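Iota-carrageenase (Alteromonas, PDB 3LMW) hydrolyses internal beta-1,4-linkages of iota-carrageenan, a sulfated galactan of red algal cell walls, inverting the anomeric configuration. Local coordinates at residues A[119-124]-A[147-152]; A[134-139]-A[159-164]; A[152-157]-A[185-190]; A[240-245]-A[268-273]. All coordinates share one frame; numbering follows the deposited sequence.

Contact 1: A[119-124]-A[147-152]; sequences NGFLVD and SNFTID. With NI (nickel (II) ion), chain E.
Phe121 and Phe149 lie side by side on the buried face of two parallel strands, with Val123 and Ile151 next along. Phe149 CB sits over the centre of the Phe121 ring, 3.5 Å from its centroid, while the two rings are slid apart and barely overlap. Both have CG between the backbone N and the carbonyl carbon (chi1 62° and 54°), which swings the rings the same way. The backbone polar groups pair across the strands: Thr150 N gives to Phe121 O, Val123 N to Thr150 O and Asp152 N to Val123 O, each at 2.9 to 3.0 Å. At the start the pairing slackens, Phe121 N making a weak bond to Asn148 O at 3.5 Å. Asn148 turns its ND2 to Gly116 O and Gly118 O, with Gly120 CA lying beside its amide. On the other face Leu122 CD1 touches Asp152 CG at 3.7 Å. Asp152 OD2 binds nickel at 2.1 Å together with His470 and His472, which belong to the C-terminal histidine run, probably a purification tag. Lys126 NZ also bonds that oxygen and forms a salt bridge with Asp124 OD1, and its charge probably eases the nearness of the two carboxylates. Such in-register parallel strands, one coil apart with an apolar inner ladder, are characteristic of the beta-helix fold.

Contact 2: A[134-139]-A[159-164]; sequences AVFKLG and ASILVD
A rung-on-rung step in a parallel wall of the beta-helix is formed where Phe136, Lys137 and Leu138 lie level with Ile161, Leu162 and Val163. The two strand axes run 4.7 Å apart and almost perfectly parallel. Leu162 N gives to Phe136 O, Leu138 N to Leu162 O at 2.8 Å, and Asp164 N to Leu138 O, so the bonds zip the strands from one side to the other. Ser160 O is gripped twice, by Phe136 N at 3.0 Å, approaching almost in line with the carbonyl, and by Val135 N, which reaches a lone pair in the carbonyl plane. This doubled acceptor sits where the chain turns a corner at Val135, the bend by which a beta-helix passes from one face of its coil to the next. On the inner face the Phe136 ring meets Ile161 CD1 obliquely through CD2 (4.2 Å), and Leu138 CD1 comes to 4.5 Å from Val163 CG2. Phe101 and Phe114, the latter edge-to-face, extend this core around Phe136. The outer face is mixed. Leu162 has CG anti to its carbonyl carbon (chi1 -56°), which carries CD1 back to Ala134 CB at 3.9 Å. Lys137 runs its bent chain past Asp164, with CE 3.5 Å from Asp164 OD2; NZ stays 4.3 Å from that oxygen, beyond a salt bridge, and any attraction between the charges is probably diffuse. Ser160 OG hydrogen-bonds Gln185 OE1, on strand 178-186 in another wall of the coil.

Contact 3: A[152-157]-A[185-190]; sequences DDNKTI and QNNALF. With NI (nickel (II) ion), chain E.
Asp153 fills the tight middle of this contact, its CB directed at the chain of Asn186 and Asn187. Two backbone bonds flank it along the chain: Asp153 N gives to Asn186 O (2.9 Å) and Lys155 N to Asn187 O (2.9 Å), the second nearly in line with the carbonyl. With CG anti to the backbone N (chi1 -162°), the carboxylate folds back over its own loop. Asp153 OD1 takes Asn154 N on the anti side and Thr156 N from above the carboxylate plane (3.1 Å). Asp153 OD2 lies 2.8 Å from Gln185 NE2, the planes of carboxylate and amide being turned 45° apart; the other end of that amide, Gln185 OE1, is held by Ser160 OG. A water accepts from Leu189 N at 2.7 Å and lies within hydrogen-bonding distance of Asp153 OD2 and Thr156 O, bridging the segments. With the carboxylate of Asp153 cut back to an alanine, the amides of Asn154 and Thr156 would probably lose their shared acceptor and the turn be left freer to shift. Leu189 packs tightly too, its CB against Lys155 CB and Thr156 O. Nearer the surface, Lys155 NZ, brought round by a bend at chi4 (78°), meets a lone pair of Asn187 OD1 at 2.6 Å. Trp463 adds a backbone acceptor and a cation-pi face to this ammonium. The loose side is exposed Asn154, barely covered, and Ile157, touching only through CD1 on Leu189 CD2 (3.9 Å). Asp153 OD1, accepting from the amide three residues on, makes an Asx motif that shapes a turn leaving a strand of the beta-helix.

Contact 4: A[240-245]-A[268-273]; sequences NIRCSK and SSVSCG
Strands 240-244 and 268-270 run parallel, their axes 4.6 Å apart and 12° from one another, with Arg242 level with Ser268, Cys243 with Ser269 and Ser244 with Val270. Backbone bonds alternate between them: Ser268 N to Ile241 O, Cys243 N to Ser268 O, Val270 N to Cys243 O (2.9 Å) and Lys245 N to Val270 O (3.2 Å). On the buried face, Cys243 is joined to Cys272 by a disulfide, SG to SG 2.0 Å, with a torsion about the S-S bond of -111°. Cys243 holds SG anti to its backbone N (chi1 166°), which sends it forward along the strand to the turn, where the CB of Cys272 points back. Cys243 CB and Ser269 CB meet on the same face at 3.9 Å. The face of Arg242, Ser244, Ser268 and Val270 is mixed and partly exposed. Arg242 runs extended from CG to NE, then turns its guanidinium so that NH1 gives to Ser268 OG at 2.8 Å, the hydroxyl lying in the guanidinium plane. Arg242 NH2 comes obliquely to Val270 CG1 at 3.3 Å. A water at 2.6 Å from Ser268 OG shares that hydroxyl. A leucine in place of Arg242 would probably cost Ser268 OG its charged donor and uncover Val270 CG1. Ser244 OG turns to His209 and Ser271 OG to the amide of Asn364, so these hydroxyls engage adjoining parts of the fold. The disulfide implies a covalent tie, independent of the hydrogen bonds, between the end of one parallel strand and the turn following the next, on the side buried within the coil.

Overall arrangement
Following the chain from the N terminus, contact 1 closes a loop of 22 residues between strand 121-124 and strand 144-152. Contact 2 opens within that loop and closes after it, so the two cross; their inner side chains meet, Ile151 CD1 lying 3.6 Å from Ser160 CB. Contact 3 begins at Asp152, shared with contact 1 and the nickel site, and crosses contact 2 in turn, touching it through segments 159-164 and 185-190. Contacts 1 and 3 follow in series and carry the stacking from strand 121-124 to strand 178-186. Contact 4 comes later, in series with all the others, closing a similar loop on strands 232-244 and 262-270 about 15 Å, centre to centre, from contact 3.

Contact 1: A[119-124]-A[147-152]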
loop_
_atom_site.group_PDB
_atom_site.type_symbol
_atom_site.label_atom_id
_atom_site.label_comp_id
_atom_site.label_asym_id
_atom_site.label_seq_id
_atom_site.Cartn_x
_atom_site.Cartn_y
_atom_site.Cartn_z
ATOM N N ASN A 119 -19.763 -2.612 15.064
ATOM C CA ASN A 119 -19.769 -2.395 13.604
ATOM C C ASN A 119 -18.566 -1.585 13.096
ATOM O O ASN A 119 -18.399 -1.359 11.871
ATOM C CB ASN A 119 -21.092 -1.772 13.130
ATOM C CG ASN A 119 -22.264 -2.771 13.131
ATOM O OD1 ASN A 119 -22.121 -3.964 13.478
ATOM N ND2 ASN A 119 -23.428 -2.286 12.747
ATOM N N GLY A 120 -17.724 -1.170 14.043
ATOM C CA GLY A 120 -16.486 -0.492 13.726
ATOM C C GLY A 120 -16.612 0.998 13.858
ATOM O O GLY A 120 -17.726 1.538 13.916
ATOM N N PHE A 121 -15.475 1.674 13.890
ATOM C CA PHE A 121 -15.428 3.111 14.173
ATOM C C PHE A 121 -14.852 3.863 12.988
ATOM O O PHE A 121 -14.620 3.300 11.940
ATOM C CB PHE A 121 -14.611 3.353 15.446
ATOM C CG PHE A 121 -13.183 2.922 15.336
ATOM C CD1 PHE A 121 -12.821 1.603 15.589
ATOM C CD2 PHE A 121 -12.199 3.838 14.958
ATOM C CE1 PHE A 121 -11.528 1.205 15.492
ATOM C CE2 PHE A 121 -10.888 3.462 14.850
ATOM C CZ PHE A 121 -10.544 2.149 15.124
ATOM N N LEU A 122 -14.610 5.142 13.117
ATOM C CA LEU A 122 -14.152 5.861 11.938
ATOM C C LEU A 122 -12.855 6.560 12.241
ATOM O O LEU A 122 -12.729 7.218 13.295
ATOM C CB LEU A 122 -15.200 6.863 11.486
ATOM C CG LEU A 122 -14.928 7.727 10.266
ATOM C CD1 LEU A 122 -15.154 6.914 9.009
ATOM C CD2 LEU A 122 -15.841 8.946 10.281
ATOM N N VAL A 123 -11.877 6.391 11.345
ATOM C CA VAL A 123 -10.782 7.374 11.252
ATOM C C VAL A 123 -11.180 8.398 10.180
ATOM O O VAL A 123 -11.495 8.033 9.057
ATOM C CB VAL A 123 -9.480 6.686 10.922
ATOM C CG1 VAL A 123 -8.380 7.707 10.745
ATOM C CG2 VAL A 123 -9.141 5.638 12.022
ATOM N N ASP A 124 -11.228 9.674 10.516
ATOM C CA ASP A 124 -11.733 10.677 9.532
ATOM C C ASP A 124 -10.641 11.629 9.091
ATOM O O ASP A 124 -10.070 12.306 9.936
ATOM C CB ASP A 124 -12.864 11.489 10.153
ATOM C CG ASP A 124 -13.578 12.381 9.154
ATOM O OD1 ASP A 124 -13.457 12.215 7.909
ATOM O OD2 ASP A 124 -14.281 13.302 9.642
ATOM N N SER A 147 -7.906 -4.099 13.685
ATOM C CA SER A 147 -9.152 -4.725 13.304
ATOM C C SER A 147 -10.557 -4.202 13.447
ATOM O O SER A 147 -10.870 -3.659 14.499
ATOM C CB SER A 147 -9.669 -5.668 14.365
ATOM O OG SER A 147 -10.440 -6.608 13.672
ATOM N N ASN A 148 -11.401 -4.180 12.442
ATOM C CA ASN A 148 -12.482 -3.177 12.647
ATOM C C ASN A 148 -12.912 -1.704 12.501
ATOM O O ASN A 148 -13.334 -1.055 13.476
ATOM C CB ASN A 148 -13.401 -4.184 13.391
ATOM C CG ASN A 148 -14.893 -3.936 13.278
ATOM O OD1 ASN A 148 -15.450 -3.835 12.192
ATOM N ND2 ASN A 148 -15.568 -3.949 14.432
ATOM N N PHE A 149 -12.648 -1.120 11.326
ATOM C CA PHE A 149 -12.967 0.303 11.104
ATOM C C PHE A 149 -13.024 0.756 9.667
ATOM O O PHE A 149 -12.640 0.059 8.762
ATOM C CB PHE A 149 -12.041 1.246 11.920
ATOM C CG PHE A 149 -10.558 1.004 11.711
ATOM C CD1 PHE A 149 -9.893 -0.003 12.424
ATOM C CD2 PHE A 149 -9.837 1.774 10.800
ATOM C CE1 PHE A 149 -8.511 -0.243 12.228
ATOM C CE2 PHE A 149 -8.454 1.560 10.600
ATOM C CZ PHE A 149 -7.786 0.553 11.302
ATOM N N THR A 150 -13.510 1.970 9.482
ATOM C CA THR A 150 -13.523 2.636 8.204
ATOM C C THR A 150 -12.514 3.766 8.293
ATOM O O THR A 150 -12.410 4.416 9.346
ATOM C CB THR A 150 -14.904 3.201 7.931
ATOM O OG1 THR A 150 -15.825 2.117 7.860
ATOM C CG2 THR A 150 -14.969 3.916 6.594
ATOM N N ILE A 151 -11.739 3.954 7.219
ATOM C CA ILE A 151 -10.927 5.163 7.013
ATOM C C ILE A 151 -11.578 6.026 5.939
ATOM O O ILE A 151 -11.708 5.628 4.753
ATOM C CB ILE A 151 -9.470 4.838 6.614
ATOM C CG1 ILE A 151 -8.781 4.028 7.733
ATOM C CG2 ILE A 151 -8.688 6.135 6.270
ATOM C CD1 ILE A 151 -7.532 3.214 7.234
ATOM N N ASP A 152 -12.008 7.204 6.366
ATOM C CA ASP A 152 -12.528 8.197 5.454
ATOM C C ASP A 152 -11.372 9.072 5.004
ATOM O O ASP A 152 -10.950 9.982 5.719
ATOM C CB ASP A 152 -13.569 9.013 6.167
ATOM C CG ASP A 152 -14.947 8.630 5.781
ATOM O OD1 ASP A 152 -15.106 7.571 5.100
ATOM O OD2 ASP A 152 -15.865 9.387 6.160
HETATM NI NI NI E . -17.796 8.802 5.613
HETATM O O HOH W 1 -19.440 10.421 6.402
#

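Contact 2: A[134-139]-A[159-164]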
loop_
_atom_site.group_PDB
_atom_site.type_symbol
_atom_site.label_atom_id
_atom_site.label_comp_id
_atom_site.label_asym_id
_atom_site.label_seq_id
_atom_site.Cartn_x
_atom_site.Cartn_y
_atom_site.Cartn_z
ATOM N N ALA A 134 -0.535 8.670 7.494
ATOM C CA ALA A 134 -0.820 7.248 7.484
ATOM C C ALA A 134 -1.458 6.982 8.824
ATOM O O ALA A 134 -1.220 7.719 9.799
ATOM C CB ALA A 134 0.450 6.456 7.329
ATOM N N VAL A 135 -2.254 5.929 8.896
ATOM C CA VAL A 135 -2.976 5.644 10.124
ATOM C C VAL A 135 -2.061 4.893 11.073
ATOM O O VAL A 135 -1.846 5.324 12.211
ATOM C CB VAL A 135 -4.314 4.887 9.836
ATOM C CG1 VAL A 135 -4.951 4.347 11.150
ATOM C CG2 VAL A 135 -5.273 5.820 9.079
ATOM N N PHE A 136 -1.525 3.783 10.603
ATOM C CA PHE A 136 -0.532 3.029 11.367
ATOM C C PHE A 136 0.718 2.916 10.554
ATOM O O PHE A 136 0.669 2.715 9.325
ATOM C CB PHE A 136 -0.971 1.595 11.608
ATOM C CG PHE A 136 -2.040 1.464 12.607
ATOM C CD1 PHE A 136 -1.716 1.208 13.940
ATOM C CD2 PHE A 136 -3.390 1.588 12.218
ATOM C CE1 PHE A 136 -2.719 1.095 14.886
ATOM C CE2 PHE A 136 -4.406 1.484 13.143
ATOM C CZ PHE A 136 -4.086 1.232 14.490
ATOM N N LYS A 137 1.839 3.013 11.242
ATOM C CA LYS A 137 3.087 2.569 10.651
ATOM C C LYS A 137 3.639 1.512 11.581
ATOM O O LYS A 137 3.726 1.729 12.806
ATOM C CB LYS A 137 4.089 3.720 10.493
ATOM C CG LYS A 137 5.473 3.267 10.044
ATOM C CD LYS A 137 6.447 4.430 10.015
ATOM C CE LYS A 137 7.501 4.241 8.909
ATOM N NZ LYS A 137 8.839 4.781 9.243
ATOM N N LEU A 138 3.996 0.380 10.998
ATOM C CA LEU A 138 4.518 -0.752 11.761
ATOM C C LEU A 138 6.009 -0.984 11.512
ATOM O O LEU A 138 6.465 -0.996 10.357
ATOM C CB LEU A 138 3.720 -2.039 11.441
ATOM C CG LEU A 138 2.185 -1.935 11.296
ATOM C CD1 LEU A 138 1.495 -3.307 11.305
ATOM C CD2 LEU A 138 1.592 -1.072 12.393
ATOM N N GLY A 139 6.756 -1.162 12.607
ATOM C CA GLY A 139 8.143 -1.682 12.556
ATOM C C GLY A 139 8.359 -2.999 13.312
ATOM O O GLY A 139 7.849 -4.071 12.954
ATOM N N ALA A 159 -0.079 5.247 1.970
ATOM C CA ALA A 159 -0.935 4.085 2.257
ATOM C C ALA A 159 -1.263 4.208 3.738
ATOM O O ALA A 159 -0.472 4.789 4.493
ATOM C CB ALA A 159 -0.259 2.793 1.957
ATOM N N SER A 160 -2.447 3.731 4.135
ATOM C CA SER A 160 -2.943 4.003 5.477
ATOM C C SER A 160 -2.185 3.200 6.511
ATOM O O SER A 160 -2.046 3.626 7.659
ATOM C CB SER A 160 -4.426 3.691 5.556
ATOM O OG SER A 160 -5.187 4.602 4.777
ATOM N N ILE A 161 -1.683 2.045 6.089
ATOM C CA ILE A 161 -1.078 1.091 6.993
ATOM C C ILE A 161 0.220 0.602 6.353
ATOM O O ILE A 161 0.218 -0.090 5.326
ATOM C CB ILE A 161 -2.029 -0.116 7.306
ATOM C CG1 ILE A 161 -3.277 0.362 8.076
ATOM C CG2 ILE A 161 -1.249 -1.184 8.062
ATOM C CD1 ILE A 161 -4.126 -0.687 8.764
ATOM N N LEU A 162 1.329 0.993 6.956
ATOM C CA LEU A 162 2.617 0.731 6.381
ATOM C C LEU A 162 3.178 -0.421 7.180
ATOM O O LEU A 162 3.396 -0.282 8.378
ATOM C CB LEU A 162 3.498 1.988 6.463
ATOM C CG LEU A 162 2.925 3.282 5.822
ATOM C CD1 LEU A 162 3.689 4.495 6.234
ATOM C CD2 LEU A 162 2.886 3.198 4.345
ATOM N N VAL A 163 3.328 -1.572 6.532
ATOM C CA VAL A 163 3.881 -2.758 7.157
ATOM C C VAL A 163 5.363 -2.694 6.822
ATOM O O VAL A 163 5.800 -3.188 5.751
ATOM C CB VAL A 163 3.191 -4.063 6.635
ATOM C CG1 VAL A 163 3.705 -5.235 7.373
ATOM C CG2 VAL A 163 1.682 -3.977 6.861
ATOM N N ASP A 164 6.113 -2.032 7.716
ATOM C CA ASP A 164 7.341 -1.332 7.328
ATOM C C ASP A 164 8.556 -1.824 8.128
ATOM O O ASP A 164 8.431 -2.694 8.974
ATOM C CB ASP A 164 7.152 0.200 7.463
ATOM C CG ASP A 164 8.064 1.031 6.497
ATOM O OD1 ASP A 164 9.181 0.560 6.140
ATOM O OD2 ASP A 164 7.664 2.168 6.091
#

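Contact 3: A[152-157]-A[185-190]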
loop_
_atom_site.group_PDB
_atom_site.type_symbol
_atom_site.label_atom_id
_atom_site.label_comp_id
_atom_site.label_asym_id
_atom_site.label_seq_id
_atom_site.Cartn_x
_atom_site.Cartn_y
_atom_site.Cartn_z
ATOM N N ASP A 152 -12.008 7.204 6.366
ATOM C CA ASP A 152 -12.528 8.197 5.454
ATOM C C ASP A 152 -11.372 9.072 5.004
ATOM O O ASP A 152 -10.950 9.982 5.719
ATOM C CB ASP A 152 -13.569 9.013 6.167
ATOM C CG ASP A 152 -14.947 8.630 5.781
ATOM O OD1 ASP A 152 -15.106 7.571 5.100
ATOM O OD2 ASP A 152 -15.865 9.387 6.160
ATOM N N ASP A 153 -10.807 8.742 3.849
ATOM C CA ASP A 153 -9.623 9.411 3.381
ATOM C C ASP A 153 -10.010 10.650 2.552
ATOM O O ASP A 153 -11.164 10.866 2.227
ATOM C CB ASP A 153 -8.814 8.425 2.535
ATOM C CG ASP A 153 -7.336 8.847 2.339
ATOM O OD1 ASP A 153 -6.968 10.036 2.513
ATOM O OD2 ASP A 153 -6.525 7.956 2.001
ATOM N N ASN A 154 -9.010 11.446 2.204
ATOM C CA ASN A 154 -9.153 12.589 1.320
ATOM C C ASN A 154 -8.007 12.579 0.310
ATOM O O ASN A 154 -7.346 13.584 0.070
ATOM C CB ASN A 154 -9.125 13.867 2.138
ATOM C CG ASN A 154 -9.530 15.078 1.329
ATOM O OD1 ASN A 154 -10.174 14.960 0.280
ATOM N ND2 ASN A 154 -9.128 16.254 1.800
ATOM N N LYS A 155 -7.748 11.409 -0.262
ATOM C CA LYS A 155 -6.660 11.249 -1.236
ATOM C C LYS A 155 -5.345 11.797 -0.675
ATOM O O LYS A 155 -4.625 12.533 -1.360
ATOM C CB LYS A 155 -7.007 11.949 -2.563
ATOM C CG LYS A 155 -8.199 11.355 -3.308
ATOM C CD LYS A 155 -8.314 11.969 -4.656
ATOM C CE LYS A 155 -9.326 11.263 -5.493
ATOM N NZ LYS A 155 -10.691 11.680 -5.082
ATOM N N THR A 156 -5.037 11.422 0.561
ATOM C CA THR A 156 -3.753 11.746 1.129
ATOM C C THR A 156 -2.655 10.903 0.539
ATOM O O THR A 156 -2.908 9.894 -0.174
ATOM C CB THR A 156 -3.737 11.576 2.651
ATOM O OG1 THR A 156 -3.967 10.205 2.997
ATOM C CG2 THR A 156 -4.777 12.484 3.291
ATOM N N ILE A 157 -1.422 11.303 0.881
ATOM C CA ILE A 157 -0.238 10.748 0.265
ATOM C C ILE A 157 -0.104 9.742 1.387
ATOM O O ILE A 157 -0.497 10.023 2.520
ATOM C CB ILE A 157 0.990 11.719 0.286
ATOM C CG1 ILE A 157 0.728 13.009 -0.550
ATOM C CG2 ILE A 157 2.291 10.973 -0.129
ATOM C CD1 ILE A 157 0.516 12.815 -2.097
ATOM N N GLN A 185 -11.478 1.444 3.354
ATOM C CA GLN A 185 -10.967 2.776 3.085
ATOM C C GLN A 185 -11.800 3.425 2.000
ATOM O O GLN A 185 -12.043 2.807 0.960
ATOM C CB GLN A 185 -9.496 2.737 2.658
ATOM C CG GLN A 185 -8.884 4.134 2.471
ATOM C CD GLN A 185 -7.332 4.138 2.581
ATOM O OE1 GLN A 185 -6.718 3.226 3.176
ATOM N NE2 GLN A 185 -6.704 5.149 1.994
ATOM N N ASN A 186 -12.201 4.677 2.233
ATOM C CA ASN A 186 -12.866 5.494 1.211
ATOM C C ASN A 186 -11.974 6.601 0.682
ATOM O O ASN A 186 -11.188 7.148 1.428
ATOM C CB ASN A 186 -14.121 6.150 1.784
ATOM C CG ASN A 186 -15.211 5.161 2.087
ATOM O OD1 ASN A 186 -15.714 5.120 3.223
ATOM N ND2 ASN A 186 -15.599 4.357 1.075
ATOM N N ASN A 187 -12.155 6.956 -0.584
ATOM C CA ASN A 187 -11.510 8.082 -1.263
ATOM C C ASN A 187 -9.983 8.089 -1.164
ATOM O O ASN A 187 -9.397 9.089 -0.723
ATOM C CB ASN A 187 -12.113 9.442 -0.847
ATOM C CG ASN A 187 -11.945 10.543 -1.957
ATOM O OD1 ASN A 187 -11.556 10.253 -3.098
ATOM N ND2 ASN A 187 -12.255 11.792 -1.616
ATOM N N ALA A 188 -9.346 6.975 -1.563
ATOM C CA ALA A 188 -7.882 6.895 -1.586
ATOM C C ALA A 188 -7.294 7.404 -2.897
ATOM O O ALA A 188 -7.911 7.284 -3.959
ATOM C CB ALA A 188 -7.366 5.507 -1.266
ATOM N N LEU A 189 -6.103 8.002 -2.779
ATOM C CA LEU A 189 -5.297 8.406 -3.922
ATOM C C LEU A 189 -4.794 7.210 -4.728
ATOM O O LEU A 189 -4.421 6.177 -4.164
ATOM C CB LEU A 189 -4.110 9.267 -3.457
ATOM C CG LEU A 189 -3.363 10.048 -4.531
ATOM C CD1 LEU A 189 -4.278 10.954 -5.436
ATOM C CD2 LEU A 189 -2.291 10.850 -3.873
ATOM N N PHE A 190 -4.770 7.381 -6.050
ATOM C CA PHE A 190 -4.360 6.338 -6.985
ATOM C C PHE A 190 -3.023 5.639 -6.653
ATOM O O PHE A 190 -2.957 4.424 -6.651
ATOM C CB PHE A 190 -4.403 6.869 -8.427
ATOM C CG PHE A 190 -3.272 7.823 -8.782
ATOM C CD1 PHE A 190 -2.022 7.330 -9.200
ATOM C CD2 PHE A 190 -3.476 9.206 -8.756
ATOM C CE1 PHE A 190 -0.971 8.192 -9.526
ATOM C CE2 PHE A 190 -2.428 10.106 -9.087
ATOM C CZ PHE A 190 -1.169 9.597 -9.478
HETATM NI NI NI E . -17.796 8.802 5.613
HETATM O O HOH W 2 -4.858 8.125 -0.416
HETATM O O HOH W 1 -19.440 10.421 6.402
#

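Contact 4: A[240-245]-A[268-273]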
loop_
_atom_site.group_PDB
_atom_site.type_symbol
_atom_site.label_atom_id
_atom_site.label_comp_id
_atom_site.label_asym_id
_atom_site.label_seq_id
_atom_site.Cartn_x
_atom_site.Cartn_y
_atom_site.Cartn_z
ATOM N N ASN A 240 -10.172 -12.253 0.934
ATOM C CA ASN A 240 -11.254 -11.277 0.876
ATOM C C ASN A 240 -10.698 -9.887 0.639
ATOM O O ASN A 240 -10.854 -9.009 1.486
ATOM C CB ASN A 240 -11.991 -11.260 2.211
ATOM C CG ASN A 240 -13.464 -10.825 2.104
ATOM O OD1 ASN A 240 -13.981 -10.489 1.056
ATOM N ND2 ASN A 240 -14.133 -10.830 3.241
ATOM N N ILE A 241 -10.035 -9.708 -0.500
ATOM C CA ILE A 241 -9.427 -8.441 -0.836
ATOM C C ILE A 241 -10.266 -7.829 -1.953
ATOM O O ILE A 241 -10.572 -8.483 -2.968
ATOM C CB ILE A 241 -7.914 -8.610 -1.215
ATOM C CG1 ILE A 241 -7.209 -9.468 -0.152
ATOM C CG2 ILE A 241 -7.224 -7.261 -1.348
ATOM C CD1 ILE A 241 -7.189 -8.875 1.236
ATOM N N ARG A 242 -10.666 -6.577 -1.765
ATOM C CA ARG A 242 -11.571 -5.981 -2.721
ATOM C C ARG A 242 -11.107 -4.607 -3.203
ATOM O O ARG A 242 -10.547 -3.843 -2.457
ATOM C CB ARG A 242 -12.971 -5.912 -2.111
ATOM C CG ARG A 242 -14.054 -5.610 -3.114
ATOM C CD ARG A 242 -15.397 -5.667 -2.441
ATOM N NE ARG A 242 -16.443 -5.031 -3.220
ATOM C CZ ARG A 242 -16.865 -5.509 -4.380
ATOM N NH1 ARG A 242 -16.305 -6.621 -4.863
ATOM N NH2 ARG A 242 -17.832 -4.879 -5.050
ATOM N N CYS A 243 -11.363 -4.317 -4.461
ATOM C CA CYS A 243 -11.109 -3.008 -4.992
ATOM C C CYS A 243 -12.413 -2.416 -5.555
ATOM O O CYS A 243 -13.117 -3.116 -6.228
ATOM C CB CYS A 243 -10.088 -3.119 -6.154
ATOM S SG CYS A 243 -9.948 -1.614 -7.193
ATOM N N SER A 244 -12.666 -1.123 -5.357
ATOM C CA SER A 244 -13.639 -0.374 -6.172
ATOM C C SER A 244 -13.065 0.955 -6.674
ATOM O O SER A 244 -12.344 1.664 -5.944
ATOM C CB SER A 244 -14.922 -0.099 -5.391
ATOM O OG SER A 244 -14.667 0.257 -4.054
ATOM N N LYS A 245 -13.363 1.290 -7.921
ATOM C CA LYS A 245 -12.922 2.542 -8.488
ATOM C C LYS A 245 -11.436 2.776 -8.239
ATOM O O LYS A 245 -11.041 3.906 -7.886
ATOM C CB LYS A 245 -13.708 3.711 -7.881
ATOM C CG LYS A 245 -15.151 3.811 -8.335
ATOM C CD LYS A 245 -15.844 4.869 -7.538
ATOM C CE LYS A 245 -17.349 4.839 -7.692
ATOM N NZ LYS A 245 -17.912 5.686 -6.583
ATOM N N SER A 268 -11.928 -9.676 -5.420
ATOM C CA SER A 268 -13.008 -9.107 -6.214
ATOM C C SER A 268 -12.688 -7.672 -6.461
ATOM O O SER A 268 -11.953 -7.040 -5.694
ATOM C CB SER A 268 -14.370 -9.219 -5.506
ATOM O OG SER A 268 -14.414 -8.549 -4.237
ATOM N N SER A 269 -13.283 -7.134 -7.503
ATOM C CA SER A 269 -13.127 -5.742 -7.803
ATOM C C SER A 269 -14.341 -5.344 -8.572
ATOM O O SER A 269 -14.905 -6.177 -9.298
ATOM C CB SER A 269 -11.852 -5.513 -8.663
ATOM O OG SER A 269 -12.013 -5.907 -10.025
ATOM N N VAL A 270 -14.749 -4.096 -8.432
ATOM C CA VAL A 270 -15.717 -3.503 -9.349
ATOM C C VAL A 270 -15.122 -2.178 -9.872
ATOM O O VAL A 270 -14.568 -1.393 -9.099
ATOM C CB VAL A 270 -17.160 -3.305 -8.684
ATOM C CG1 VAL A 270 -17.076 -2.591 -7.332
ATOM C CG2 VAL A 270 -18.087 -2.558 -9.587
ATOM N N SER A 271 -15.197 -1.943 -11.174
ATOM C CA SER A 271 -14.769 -0.668 -11.721
ATOM C C SER A 271 -13.315 -0.371 -11.376
ATOM O O SER A 271 -13.005 0.744 -10.973
ATOM C CB SER A 271 -15.663 0.476 -11.173
ATOM O OG SER A 271 -15.517 1.675 -11.935
ATOM N N CYS A 272 -12.443 -1.369 -11.468
ATOM C CA CYS A 272 -10.984 -1.165 -11.349
ATOM C C CYS A 272 -10.222 -1.565 -12.612
ATOM O O CYS A 272 -10.716 -2.287 -13.467
ATOM C CB CYS A 272 -10.412 -1.918 -10.150
ATOM S SG CYS A 272 -11.379 -1.679 -8.649
ATOM N N GLY A 273 -9.004 -1.065 -12.716
ATOM C CA GLY A 273 -8.095 -1.468 -13.792
ATOM C C GLY A 273 -8.124 -2.965 -13.996
ATOM O O GLY A 273 -8.440 -3.458 -15.083
HETATM O O HOH W 3 -13.519 -9.947 -2.239
#